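Local coordinates for protein glycerol Dehydrogenase (Unidentified, PDB 5XN8) that probably catalyses the NAD-dependent oxidation of glycerol to dihydroxyacetone with the help of a bound divalent metal ion, at residues T175-K180 against A281-Q286; T188-G193 against G244-G249; G249-H254 against H337-A342; A255-F260 against E273-G278. All blocks are in the same frame, centred on the assembly; numbering follows the deposited sequence.

Interaction 1 (T175-K180 against A281-Q286); sequences TWFEAK and AQLVLQ
Phe-177 and Leu-283 make the tight part of this contact between helices 162-185 and 271-285. Methyl CD2 of Leu-283 sits over one face of the Phe-177 ring, 3.9 Å from the ring centroid, in a CH-pi contact. The ring atom nearest to Leu-283 CD2 is Phe-177 CE1, at 3.5 Å. Tyr-207 meets the same ring edge-to-face.

Beside this apolar patch the contact is polar. The Gln-282 chain is extended, with CG anti to the backbone N (chi1 -178°), and this carries its amide across to the other helix. There Gln-282 NE2 gives a weak hydrogen bond to Phe-177 O at 2.9 Å. Gln-282 NE2 also binds Gln-286 OE1 at 3.1 Å within segment 281-286. Gln-282 OE1 rests 3.3 Å from Glu-178 CG and accepts a hydrogen bond from Ala-253 N.

The looser side lies at Gln-286, which is partly exposed. Gln-286 NE2 comes no nearer than 4.1 Å to Phe-177 CD1. A water bridges Gln-286 NE2 and Phe-177 O by two weak bonds.

The segment axes stay 11.1 Å apart, so side chains and water span the gap. Glu-178 OE1 accepts from His-254 ND1, so a second-shell acid beside this contact is consistent with fixing the rotation of that zinc ligand.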
loop_
_atom_site.group_PDB
_atom_site.type_symbol
_atom_site.label_atom_id
_atom_site.label_comp_id
_atom_site.label_asym_id
_atom_site.label_seq_id
_atom_site.Cartn_x
_atom_site.Cartn_y
_atom_site.Cartn_z
ATOM N N THR A 175 -27.930 5.657 -9.925
ATOM C CA THR A 175 -28.581 5.142 -8.716
ATOM C C THR A 175 -27.757 5.368 -7.471
ATOM O O THR A 175 -28.280 5.879 -6.479
ATOM C CB THR A 175 -28.936 3.652 -8.883
ATOM O OG1 THR A 175 -29.776 3.512 -10.028
ATOM C CG2 THR A 175 -29.666 3.125 -7.672
ATOM N N TRP A 176 -26.481 5.001 -7.523
ATOM C CA TRP A 176 -25.549 5.237 -6.391
ATOM C C TRP A 176 -25.448 6.709 -5.999
ATOM O O TRP A 176 -25.421 7.029 -4.811
ATOM C CB TRP A 176 -24.150 4.706 -6.718
ATOM C CG TRP A 176 -23.091 5.205 -5.787
ATOM C CD1 TRP A 176 -22.014 5.947 -6.122
ATOM C CD2 TRP A 176 -23.035 5.028 -4.367
ATOM N NE1 TRP A 176 -21.273 6.236 -5.006
ATOM C CE2 TRP A 176 -21.882 5.690 -3.911
ATOM C CE3 TRP A 176 -23.854 4.375 -3.432
ATOM C CZ2 TRP A 176 -21.513 5.719 -2.562
ATOM C CZ3 TRP A 176 -23.489 4.400 -2.090
ATOM C CH2 TRP A 176 -22.325 5.068 -1.665
ATOM N N PHE A 177 -25.383 7.601 -6.986
ATOM C CA PHE A 177 -25.120 9.008 -6.697
ATOM C C PHE A 177 -26.317 9.722 -6.079
ATOM O O PHE A 177 -26.149 10.564 -5.180
ATOM C CB PHE A 177 -24.650 9.732 -7.947
ATOM C CG PHE A 177 -23.331 9.233 -8.446
ATOM C CD1 PHE A 177 -22.156 9.595 -7.801
ATOM C CD2 PHE A 177 -23.267 8.354 -9.509
ATOM C CE1 PHE A 177 -20.939 9.114 -8.241
ATOM C CE2 PHE A 177 -22.043 7.863 -9.943
ATOM C CZ PHE A 177 -20.870 8.253 -9.316
ATOM N N GLU A 178 -27.512 9.371 -6.552
ATOM C CA GLU A 178 -28.763 9.889 -6.003
ATOM C C GLU A 178 -29.150 9.217 -4.692
ATOM O O GLU A 178 -29.704 9.863 -3.785
ATOM C CB GLU A 178 -29.896 9.695 -7.013
ATOM C CG GLU A 178 -29.695 10.463 -8.316
ATOM C CD GLU A 178 -30.848 10.277 -9.271
ATOM O OE1 GLU A 178 -30.953 9.213 -9.897
ATOM O OE2 GLU A 178 -31.638 11.217 -9.417
ATOM N N ALA A 179 -28.906 7.913 -4.593
ATOM C CA ALA A 179 -29.141 7.189 -3.340
ATOM C C ALA A 179 -28.270 7.797 -2.256
ATOM O O ALA A 179 -28.782 8.236 -1.225
ATOM C CB ALA A 179 -28.834 5.716 -3.508
ATOM N N LYS A 180 -26.961 7.865 -2.523
ATOM C CA LYS A 180 -25.963 8.398 -1.568
ATOM C C LYS A 180 -26.224 9.855 -1.176
ATOM O O LYS A 180 -25.952 10.248 -0.045
ATOM C CB LYS A 180 -24.544 8.229 -2.131
ATOM C CG LYS A 180 -23.397 8.641 -1.220
ATOM C CD LYS A 180 -23.463 7.951 0.134
ATOM C CE LYS A 180 -22.138 8.023 0.873
ATOM N NZ LYS A 180 -21.874 9.374 1.452
ATOM N N ALA A 281 -24.121 16.098 -14.541
ATOM C CA ALA A 281 -24.496 17.395 -13.983
ATOM C C ALA A 281 -24.547 17.356 -12.453
ATOM O O ALA A 281 -24.138 18.313 -11.806
ATOM C CB ALA A 281 -25.833 17.844 -14.552
ATOM N N GLN A 282 -25.052 16.264 -11.881
ATOM C CA GLN A 282 -25.079 16.101 -10.420
ATOM C C GLN A 282 -23.677 16.045 -9.805
ATOM O O GLN A 282 -23.475 16.574 -8.717
ATOM C CB GLN A 282 -25.892 14.869 -10.000
ATOM C CG GLN A 282 -25.986 14.699 -8.479
ATOM C CD GLN A 282 -26.765 13.483 -8.051
ATOM O OE1 GLN A 282 -27.840 13.199 -8.564
ATOM N NE2 GLN A 282 -26.234 12.767 -7.085
ATOM N N LEU A 283 -22.716 15.426 -10.494
ATOM C CA LEU A 283 -21.334 15.356 -9.999
ATOM C C LEU A 283 -20.674 16.728 -9.872
ATOM O O LEU A 283 -19.976 17.006 -8.899
ATOM C CB LEU A 283 -20.471 14.475 -10.908
ATOM C CG LEU A 283 -20.797 12.990 -11.030
ATOM C CD1 LEU A 283 -19.794 12.338 -11.967
ATOM C CD2 LEU A 283 -20.822 12.300 -9.682
ATOM N N VAL A 284 -20.890 17.573 -10.869
ATOM C CA VAL A 284 -20.428 18.964 -10.860
ATOM C C VAL A 284 -21.172 19.770 -9.797
ATOM O O VAL A 284 -20.600 20.674 -9.187
ATOM C CB VAL A 284 -20.610 19.613 -12.247
ATOM C CG1 VAL A 284 -20.322 21.113 -12.204
ATOM C CG2 VAL A 284 -19.700 18.927 -13.269
ATOM N N LEU A 285 -22.441 19.430 -9.591
ATOM C CA LEU A 285 -23.309 20.078 -8.604
ATOM C C LEU A 285 -22.873 19.813 -7.160
ATOM O O LEU A 285 -22.794 20.747 -6.357
ATOM C CB LEU A 285 -24.752 19.599 -8.803
ATOM C CG LEU A 285 -25.895 20.375 -8.157
ATOM C CD1 LEU A 285 -25.925 21.798 -8.680
ATOM C CD2 LEU A 285 -27.196 19.660 -8.434
ATOM N N GLN A 286 -22.607 18.546 -6.841
ATOM C CA GLN A 286 -22.097 18.155 -5.506
ATOM C C GLN A 286 -20.566 18.227 -5.384
ATOM O O GLN A 286 -20.010 17.893 -4.342
ATOM C CB GLN A 286 -22.622 16.765 -5.106
ATOM C CG GLN A 286 -22.000 15.567 -5.823
ATOM C CD GLN A 286 -22.859 14.309 -5.733
ATOM O OE1 GLN A 286 -24.086 14.381 -5.611
ATOM N NE2 GLN A 286 -22.223 13.149 -5.818
HETATM O O HOH W 1 -23.035 10.948 -4.026
#

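Interaction 2 (T188-G193 against G244-G249)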
loop_
_atom_site.group_PDB
_atom_site.type_symbol
_atom_site.label_atom_id
_atom_site.label_comp_id
_atom_site.label_asym_id
_atom_site.label_seq_id
_atom_site.Cartn_x
_atom_site.Cartn_y
_atom_site.Cartn_z
ATOM N N THR A 188 -36.321 11.428 2.534
ATOM C CA THR A 188 -37.284 10.337 2.480
ATOM C C THR A 188 -37.358 9.744 1.066
ATOM O O THR A 188 -37.324 10.487 0.068
ATOM C CB THR A 188 -38.698 10.852 2.850
ATOM O OG1 THR A 188 -38.652 11.594 4.070
ATOM C CG2 THR A 188 -39.699 9.705 2.948
ATOM N N SER A 189 -37.471 8.415 0.989
ATOM C CA SER A 189 -37.660 7.706 -0.278
ATOM C C SER A 189 -39.128 7.360 -0.508
ATOM O O SER A 189 -39.972 7.574 0.361
ATOM C CB SER A 189 -36.815 6.428 -0.289
ATOM O OG SER A 189 -37.301 5.478 0.640
ATOM N N MET A 190 -39.416 6.814 -1.690
ATOM C CA MET A 190 -40.767 6.351 -2.052
ATOM C C MET A 190 -41.270 5.224 -1.163
ATOM O O MET A 190 -42.478 5.085 -0.974
ATOM C CB MET A 190 -40.807 5.871 -3.495
ATOM C CG MET A 190 -40.662 6.983 -4.526
ATOM S SD MET A 190 -40.362 6.306 -6.168
ATOM C CE MET A 190 -41.884 5.361 -6.382
ATOM N N ALA A 191 -40.342 4.412 -0.652
ATOM C CA ALA A 191 -40.640 3.410 0.366
ATOM C C ALA A 191 -41.272 4.024 1.617
ATOM O O ALA A 191 -42.065 3.369 2.287
ATOM C CB ALA A 191 -39.384 2.642 0.733
ATOM N N GLY A 192 -40.904 5.265 1.930
ATOM C CA GLY A 192 -41.613 6.092 2.914
ATOM C C GLY A 192 -40.801 6.566 4.107
ATOM O O GLY A 192 -41.317 7.326 4.927
ATOM N N GLY A 193 -39.542 6.131 4.215
ATOM C CA GLY A 193 -38.666 6.539 5.314
ATOM C C GLY A 193 -37.235 6.793 4.880
ATOM O O GLY A 193 -36.962 7.074 3.727
ATOM N N GLY A 244 -32.539 0.293 -5.414
ATOM C CA GLY A 244 -31.766 1.508 -5.187
ATOM C C GLY A 244 -32.532 2.814 -5.259
ATOM O O GLY A 244 -32.419 3.626 -4.356
ATOM N N PHE A 245 -33.326 3.029 -6.306
ATOM C CA PHE A 245 -34.019 4.322 -6.462
ATOM C C PHE A 245 -35.260 4.429 -5.563
ATOM O O PHE A 245 -35.517 5.491 -4.980
ATOM C CB PHE A 245 -34.313 4.639 -7.949
ATOM C CG PHE A 245 -35.694 4.246 -8.429
ATOM C CD1 PHE A 245 -36.785 5.076 -8.204
ATOM C CD2 PHE A 245 -35.892 3.065 -9.139
ATOM C CE1 PHE A 245 -38.053 4.724 -8.653
ATOM C CE2 PHE A 245 -37.154 2.706 -9.585
ATOM C CZ PHE A 245 -38.241 3.534 -9.345
ATOM N N GLU A 246 -36.011 3.334 -5.448
ATOM C CA GLU A 246 -37.289 3.347 -4.739
ATOM C C GLU A 246 -37.132 3.377 -3.223
ATOM O O GLU A 246 -37.906 4.055 -2.539
ATOM C CB GLU A 246 -38.137 2.138 -5.149
ATOM C CG GLU A 246 -39.563 2.172 -4.614
ATOM C CD GLU A 246 -40.405 1.033 -5.143
ATOM O OE1 GLU A 246 -40.019 -0.146 -4.942
ATOM O OE2 GLU A 246 -41.458 1.319 -5.762
ATOM N N SER A 247 -36.154 2.624 -2.706
ATOM C CA SER A 247 -35.935 2.478 -1.264
ATOM C C SER A 247 -34.708 3.218 -0.708
ATOM O O SER A 247 -34.533 3.276 0.515
ATOM C CB SER A 247 -35.845 0.991 -0.905
ATOM O OG SER A 247 -37.076 0.336 -1.173
ATOM N N SER A 248 -33.859 3.771 -1.574
ATOM C CA SER A 248 -32.762 4.643 -1.123
ATOM C C SER A 248 -33.040 6.100 -1.506
ATOM O O SER A 248 -32.933 6.980 -0.657
ATOM C CB SER A 248 -31.413 4.148 -1.660
ATOM O OG SER A 248 -30.402 4.218 -0.665
ATOM N N GLY A 249 -33.389 6.353 -2.771
ATOM C CA GLY A 249 -33.904 7.665 -3.212
ATOM C C GLY A 249 -33.399 8.186 -4.564
ATOM O O GLY A 249 -32.293 7.825 -5.003
#
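Met-190 reaches from the loop 188-193 over the C-terminal part of helix 228-247. Met-190 CB lies 3.6 Å from Glu-246 O and 4.1 Å from Glu-246 CG. CG carries the chain on, anti to the carbonyl carbon and beside the backbone N (chi1 -70°), to the sulfur. Met-190 SD comes obliquely to the Phe-245 ring, 3.7 Å from Phe-245 CE1, in a Met-aromatic contact. A bend at chi3 (61°) then turns the methyl Met-190 CE to within 4.1 Å of Glu-246 OE2. That carboxylate has its polar partners in Ala-126 N and Asn-146 ND2.

The backbone fastens the loop beside this side chain. Ala-191 N donates to Glu-246 O at 3.1 Å, with an N-H...O angle of 149°. Ser-189 CB packs against Glu-246 O at 3.4 Å. Ala-191 CB touches Ser-247 OG, which is bound by Gln-6 N of strand 3-6.

The loop also closes on itself, since Ser-189 N binds Gly-193 O. Across from it, Gly-249 leaves helical geometry with positive phi, and its backbone angles are ones that glycine readily adopts.

Phe-245 also packs on Asp-121 and Ser-125. The contact is thus a helix C-terminus covered by a loop, next to the probable glycerol and NAD(+) site of this iron-containing alcohol dehydrogenase family member.

Interaction 3 (G249-H254 against H337-A342). With ZN (zinc ion), chain E.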
loop_
_atom_site.group_PDB
_atom_site.type_symbol
_atom_site.label_atom_id
_atom_site.label_comp_id
_atom_site.label_asym_id
_atom_site.label_seq_id
_atom_site.Cartn_x
_atom_site.Cartn_y
_atom_site.Cartn_z
ATOM N N GLY A 249 -33.389 6.353 -2.771
ATOM C CA GLY A 249 -33.904 7.665 -3.212
ATOM C C GLY A 249 -33.399 8.186 -4.564
ATOM O O GLY A 249 -32.293 7.825 -5.003
ATOM N N LEU A 250 -34.225 9.037 -5.196
ATOM C CA LEU A 250 -33.855 9.857 -6.350
ATOM C C LEU A 250 -33.430 11.253 -5.889
ATOM O O LEU A 250 -33.826 11.706 -4.820
ATOM C CB LEU A 250 -35.050 10.053 -7.295
ATOM C CG LEU A 250 -35.745 8.826 -7.871
ATOM C CD1 LEU A 250 -37.068 9.232 -8.506
ATOM C CD2 LEU A 250 -34.856 8.149 -8.896
ATOM N N ALA A 251 -32.660 11.948 -6.720
ATOM C CA ALA A 251 -32.150 13.270 -6.356
ATOM C C ALA A 251 -31.935 14.138 -7.611
ATOM O O ALA A 251 -32.865 14.249 -8.408
ATOM C CB ALA A 251 -30.903 13.147 -5.479
ATOM N N ALA A 252 -30.758 14.737 -7.815
ATOM C CA ALA A 252 -30.575 15.739 -8.877
ATOM C C ALA A 252 -30.722 15.180 -10.280
ATOM O O ALA A 252 -31.448 15.752 -11.108
ATOM C CB ALA A 252 -29.222 16.406 -8.749
ATOM N N ALA A 253 -30.039 14.068 -10.548
ATOM C CA ALA A 253 -29.977 13.479 -11.892
ATOM C C ALA A 253 -31.333 13.294 -12.586
ATOM O O ALA A 253 -31.479 13.610 -13.775
ATOM C CB ALA A 253 -29.236 12.154 -11.853
ATOM N N HIS A 254 -32.301 12.779 -11.844
ATOM C CA HIS A 254 -33.661 12.510 -12.366
ATOM C C HIS A 254 -34.527 13.769 -12.441
ATOM O O HIS A 254 -35.379 13.883 -13.320
ATOM C CB HIS A 254 -34.322 11.416 -11.523
ATOM C CG HIS A 254 -34.122 10.038 -12.069
ATOM N ND1 HIS A 254 -33.016 9.258 -11.784
ATOM C CD2 HIS A 254 -34.925 9.279 -12.837
ATOM C CE1 HIS A 254 -33.124 8.107 -12.418
ATOM N NE2 HIS A 254 -34.282 8.078 -13.049
ATOM N N HIS A 337 -34.391 18.653 -4.453
ATOM C CA HIS A 337 -34.415 19.145 -3.072
ATOM C C HIS A 337 -34.037 18.078 -2.034
ATOM O O HIS A 337 -33.895 18.390 -0.850
ATOM C CB HIS A 337 -35.778 19.763 -2.752
ATOM C CG HIS A 337 -36.170 20.838 -3.712
ATOM N ND1 HIS A 337 -37.290 20.748 -4.511
ATOM C CD2 HIS A 337 -35.552 21.994 -4.053
ATOM C CE1 HIS A 337 -37.365 21.822 -5.276
ATOM N NE2 HIS A 337 -36.320 22.591 -5.021
ATOM N N ASN A 338 -33.870 16.834 -2.481
ATOM C CA ASN A 338 -33.247 15.778 -1.685
ATOM C C ASN A 338 -31.711 15.858 -1.618
ATOM O O ASN A 338 -31.111 15.049 -0.923
ATOM C CB ASN A 338 -33.648 14.386 -2.217
ATOM C CG ASN A 338 -35.146 14.126 -2.138
ATOM O OD1 ASN A 338 -35.856 14.717 -1.326
ATOM N ND2 ASN A 338 -35.627 13.208 -2.968
ATOM N N MET A 339 -31.073 16.799 -2.317
ATOM C CA MET A 339 -29.615 16.989 -2.186
ATOM C C MET A 339 -29.265 17.508 -0.794
ATOM O O MET A 339 -30.051 18.246 -0.195
ATOM C CB MET A 339 -29.051 17.957 -3.248
ATOM C CG MET A 339 -29.151 17.486 -4.684
ATOM S SD MET A 339 -28.296 15.962 -5.120
ATOM C CE MET A 339 -26.573 16.471 -5.122
ATOM N N PRO A 340 -28.068 17.160 -0.285
ATOM C CA PRO A 340 -27.693 17.592 1.068
ATOM C C PRO A 340 -27.195 19.042 1.178
ATOM O O PRO A 340 -26.505 19.376 2.139
ATOM C CB PRO A 340 -26.588 16.591 1.442
ATOM C CG PRO A 340 -25.944 16.252 0.145
ATOM C CD PRO A 340 -27.043 16.277 -0.878
ATOM N N PHE A 341 -27.534 19.897 0.209
ATOM C CA PHE A 341 -27.179 21.316 0.258
ATOM C C PHE A 341 -28.229 22.114 -0.521
ATOM O O PHE A 341 -29.081 21.532 -1.203
ATOM C CB PHE A 341 -25.774 21.544 -0.317
ATOM C CG PHE A 341 -25.532 20.830 -1.619
ATOM C CD1 PHE A 341 -25.026 19.534 -1.630
ATOM C CD2 PHE A 341 -25.825 21.444 -2.829
ATOM C CE1 PHE A 341 -24.824 18.864 -2.827
ATOM C CE2 PHE A 341 -25.624 20.788 -4.022
ATOM C CZ PHE A 341 -25.120 19.499 -4.030
ATOM N N ALA A 342 -28.169 23.439 -0.407
ATOM C CA ALA A 342 -29.116 24.312 -1.094
ATOM C C ALA A 342 -28.906 24.268 -2.610
ATOM O O ALA A 342 -27.777 24.446 -3.086
ATOM C CB ALA A 342 -28.980 25.743 -0.595
HETATM ZN ZN ZN E . -34.874 6.369 -14.272
HETATM O O HOH W 2 -36.723 7.045 -13.433
#
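Asn-338 and Met-339 meet Leu-250, Ala-251 and Ala-252 at the start of helix 252-260, which carries a zinc ligand of this iron-containing alcohol dehydrogenase fold. Ala-251 is the N-cap residue of that helix.

One hydrogen bond joins the segments. Asn-338 ND2 donates to Leu-250 O at 3.0 Å, and the N-H...O angle of 176° makes it almost straight. The acceptor lies in the plane of the Asn-338 amide. Asn-338 CG stands beside the backbone N, anti to the carbonyl carbon (chi1 -62°), which turns the amide to the carbonyl just ahead of the helix.

The apolar part belongs to Met-339. Its chain bends at chi2 and chi3 and lays the sulfur against two methyl groups. Met-339 SD is 3.9 Å from Ala-251 CB and 3.8 Å from Ala-252 CB. Gln-286 and Ala-181 also pack on this side chain, so it links the helix start to its neighbours.

The metal site lies farther along the helix. Asp-171 and His-271 bind the same zinc ion as His-254. Leu-250 CD2 lies over one face of the His-254 ring, toward its rim, 3.6 Å above the plane. His-254 NE2 meets the zinc ion at 2.2 Å, and a water completes the ligands seen, 2.1 Å from the metal.

Interaction 4 (A255-F260 against E273-G278)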
loop_
_atom_site.group_PDB
_atom_site.type_symbol
_atom_site.label_atom_id
_atom_site.label_comp_id
_atom_site.label_asym_id
_atom_site.label_seq_id
_atom_site.Cartn_x
_atom_site.Cartn_y
_atom_site.Cartn_z
ATOM N N ALA A 255 -34.324 14.705 -11.526
ATOM C CA ALA A 255 -34.924 16.038 -11.642
ATOM C C ALA A 255 -34.451 16.762 -12.903
ATOM O O ALA A 255 -35.257 17.402 -13.579
ATOM C CB ALA A 255 -34.625 16.875 -10.414
ATOM N N ILE A 256 -33.155 16.669 -13.214
ATOM C CA ILE A 256 -32.596 17.310 -14.420
ATOM C C ILE A 256 -33.136 16.621 -15.676
ATOM O O ILE A 256 -33.486 17.306 -16.639
ATOM C CB ILE A 256 -31.035 17.357 -14.430
ATOM C CG1 ILE A 256 -30.527 18.309 -13.340
ATOM C CG2 ILE A 256 -30.490 17.766 -15.803
ATOM C CD1 ILE A 256 -29.035 18.259 -13.123
ATOM N N HIS A 257 -33.221 15.289 -15.664
ATOM C CA HIS A 257 -33.900 14.539 -16.730
ATOM C C HIS A 257 -35.281 15.095 -17.007
ATOM O O HIS A 257 -35.648 15.279 -18.160
ATOM C CB HIS A 257 -34.006 13.039 -16.383
ATOM C CG HIS A 257 -35.086 12.316 -17.130
ATOM N ND1 HIS A 257 -36.419 12.387 -16.777
ATOM C CD2 HIS A 257 -35.032 11.522 -18.223
ATOM C CE1 HIS A 257 -37.136 11.669 -17.621
ATOM N NE2 HIS A 257 -36.319 11.130 -18.506
ATOM N N ASN A 258 -36.046 15.348 -15.952
ATOM C CA ASN A 258 -37.393 15.920 -16.088
ATOM C C ASN A 258 -37.353 17.350 -16.604
ATOM O O ASN A 258 -38.228 17.758 -17.374
ATOM C CB ASN A 258 -38.158 15.866 -14.756
ATOM C CG ASN A 258 -38.484 14.453 -14.321
ATOM O OD1 ASN A 258 -38.367 13.498 -15.088
ATOM N ND2 ASN A 258 -38.905 14.314 -13.079
ATOM N N GLY A 259 -36.348 18.108 -16.172
ATOM C CA GLY A 259 -36.069 19.439 -16.733
ATOM C C GLY A 259 -35.818 19.451 -18.230
ATOM O O GLY A 259 -36.243 20.369 -18.908
ATOM N N PHE A 260 -35.126 18.433 -18.739
ATOM C CA PHE A 260 -34.808 18.341 -20.184
ATOM C C PHE A 260 -35.982 17.969 -21.085
ATOM O O PHE A 260 -35.898 18.168 -22.300
ATOM C CB PHE A 260 -33.640 17.372 -20.445
ATOM C CG PHE A 260 -32.290 18.032 -20.380
ATOM C CD1 PHE A 260 -31.825 18.793 -21.445
ATOM C CD2 PHE A 260 -31.470 17.878 -19.272
ATOM C CE1 PHE A 260 -30.584 19.406 -21.392
ATOM C CE2 PHE A 260 -30.220 18.490 -19.219
ATOM C CZ PHE A 260 -29.781 19.247 -20.271
ATOM N N GLU A 273 -30.503 7.635 -21.167
ATOM C CA GLU A 273 -29.475 8.450 -21.822
ATOM C C GLU A 273 -29.446 9.867 -21.247
ATOM O O GLU A 273 -28.377 10.404 -20.964
ATOM C CB GLU A 273 -29.719 8.508 -23.328
ATOM C CG GLU A 273 -29.572 7.162 -24.026
ATOM C CD GLU A 273 -29.980 7.210 -25.490
ATOM O OE1 GLU A 273 -30.852 8.030 -25.834
ATOM O OE2 GLU A 273 -29.430 6.417 -26.311
ATOM N N LYS A 274 -30.624 10.452 -21.069
ATOM C CA LYS A 274 -30.763 11.759 -20.421
ATOM C C LYS A 274 -30.340 11.747 -18.950
ATOM O O LYS A 274 -29.785 12.731 -18.451
ATOM C CB LYS A 274 -32.200 12.270 -20.559
ATOM C CG LYS A 274 -32.566 12.653 -21.986
ATOM C CD LYS A 274 -33.983 13.213 -22.101
ATOM C CE LYS A 274 -35.022 12.131 -22.330
ATOM N NZ LYS A 274 -36.346 12.715 -22.699
ATOM N N VAL A 275 -30.607 10.635 -18.274
ATOM C CA VAL A 275 -30.205 10.430 -16.875
ATOM C C VAL A 275 -28.677 10.338 -16.749
ATOM O O VAL A 275 -28.098 10.815 -15.763
ATOM C CB VAL A 275 -30.887 9.161 -16.290
ATOM C CG1 VAL A 275 -30.298 8.756 -14.948
ATOM C CG2 VAL A 275 -32.385 9.364 -16.147
ATOM N N ALA A 276 -28.024 9.743 -17.748
ATOM C CA ALA A 276 -26.566 9.636 -17.742
ATOM C C ALA A 276 -25.907 11.008 -17.748
ATOM O O ALA A 276 -24.973 11.257 -16.977
ATOM C CB ALA A 276 -26.087 8.800 -18.909
ATOM N N PHE A 277 -26.413 11.908 -18.587
ATOM C CA PHE A 277 -25.943 13.289 -18.586
ATOM C C PHE A 277 -26.327 14.008 -17.300
ATOM O O PHE A 277 -25.521 14.753 -16.744
ATOM C CB PHE A 277 -26.468 14.072 -19.793
ATOM C CG PHE A 277 -25.972 15.494 -19.837
ATOM C CD1 PHE A 277 -24.668 15.767 -20.217
ATOM C CD2 PHE A 277 -26.789 16.546 -19.458
ATOM C CE1 PHE A 277 -24.186 17.072 -20.232
ATOM C CE2 PHE A 277 -26.320 17.855 -19.469
ATOM C CZ PHE A 277 -25.018 18.118 -19.867
ATOM N N GLY A 278 -27.558 13.796 -16.843
ATOM C CA GLY A 278 -28.023 14.346 -15.575
ATOM C C GLY A 278 -27.194 13.940 -14.368
ATOM O O GLY A 278 -27.044 14.727 -13.440
#
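His-257 has CG anti to its backbone N (chi1 159°), which brings the imidazole against Lys-274 and Val-275. Lys-274 has CG anti to its carbonyl carbon and a bend at chi3 (-89°), and its aliphatic chain crosses the imidazole obliquely. The two segments form a helix-helix packing in the all-helical part of this dehydrogenase, crossing at 121°.

The axes approach to 8.5 Å, and Gly-278 is one of two close points. With no side chain on it, the backbone comes up to Ile-256, and the CA atoms of Ile-256 and Gly-278 are 5.6 Å apart. Ile-256 CD1 reaches Gly-278 O.

The His-257 ring is met obliquely. His-257 CD2 lies 3.7 Å from Lys-274 CB and 4.0 Å from Val-275 CG2. His-257 ND1 donates to Asn-258 OD1 at 2.8 Å. This acceptor lies in the ring plane and helps to fix the ring's rotation. His-271, a zinc ligand, meets the same ring edge-to-face. Val-275 also packs on Asp-171 and His-254, the other two protein ligands, so it lies between this interface and the metal.

A further part of the contact is aromatic. The Phe-260 and Phe-277 rings meet obliquely, and Ile-322, Val-325 and Ile-352 add apolar surface around them. The nearest atoms of the pair are Phe-260 CZ and Phe-277 CE2, 3.8 Å apart.

In the fold
The four contacts lie in the helical part that begins with helix 162-185 and in the loops between its helices, apart from the parallel sheet. Interactions 1 and 3 are closest, with centres about 8 Å apart, and interactions 2 and 4 farthest, at about 19 Å without touching. Helix 271-285 serves interactions 1 and 4; helix 252-260 serves 3 and 4. Interactions 2 and 3 share Gly-249. The segments of interactions 1 and 3 alternate along the chain; interaction 2 falls within the span of 1, and interaction 4 within both. Helices 162-185, 252-260 and 271-285 supply Asp-171, His-254 and His-271. Interactions 1 and 4 join these helices, and interactions 2 and 3 fasten loops beside them.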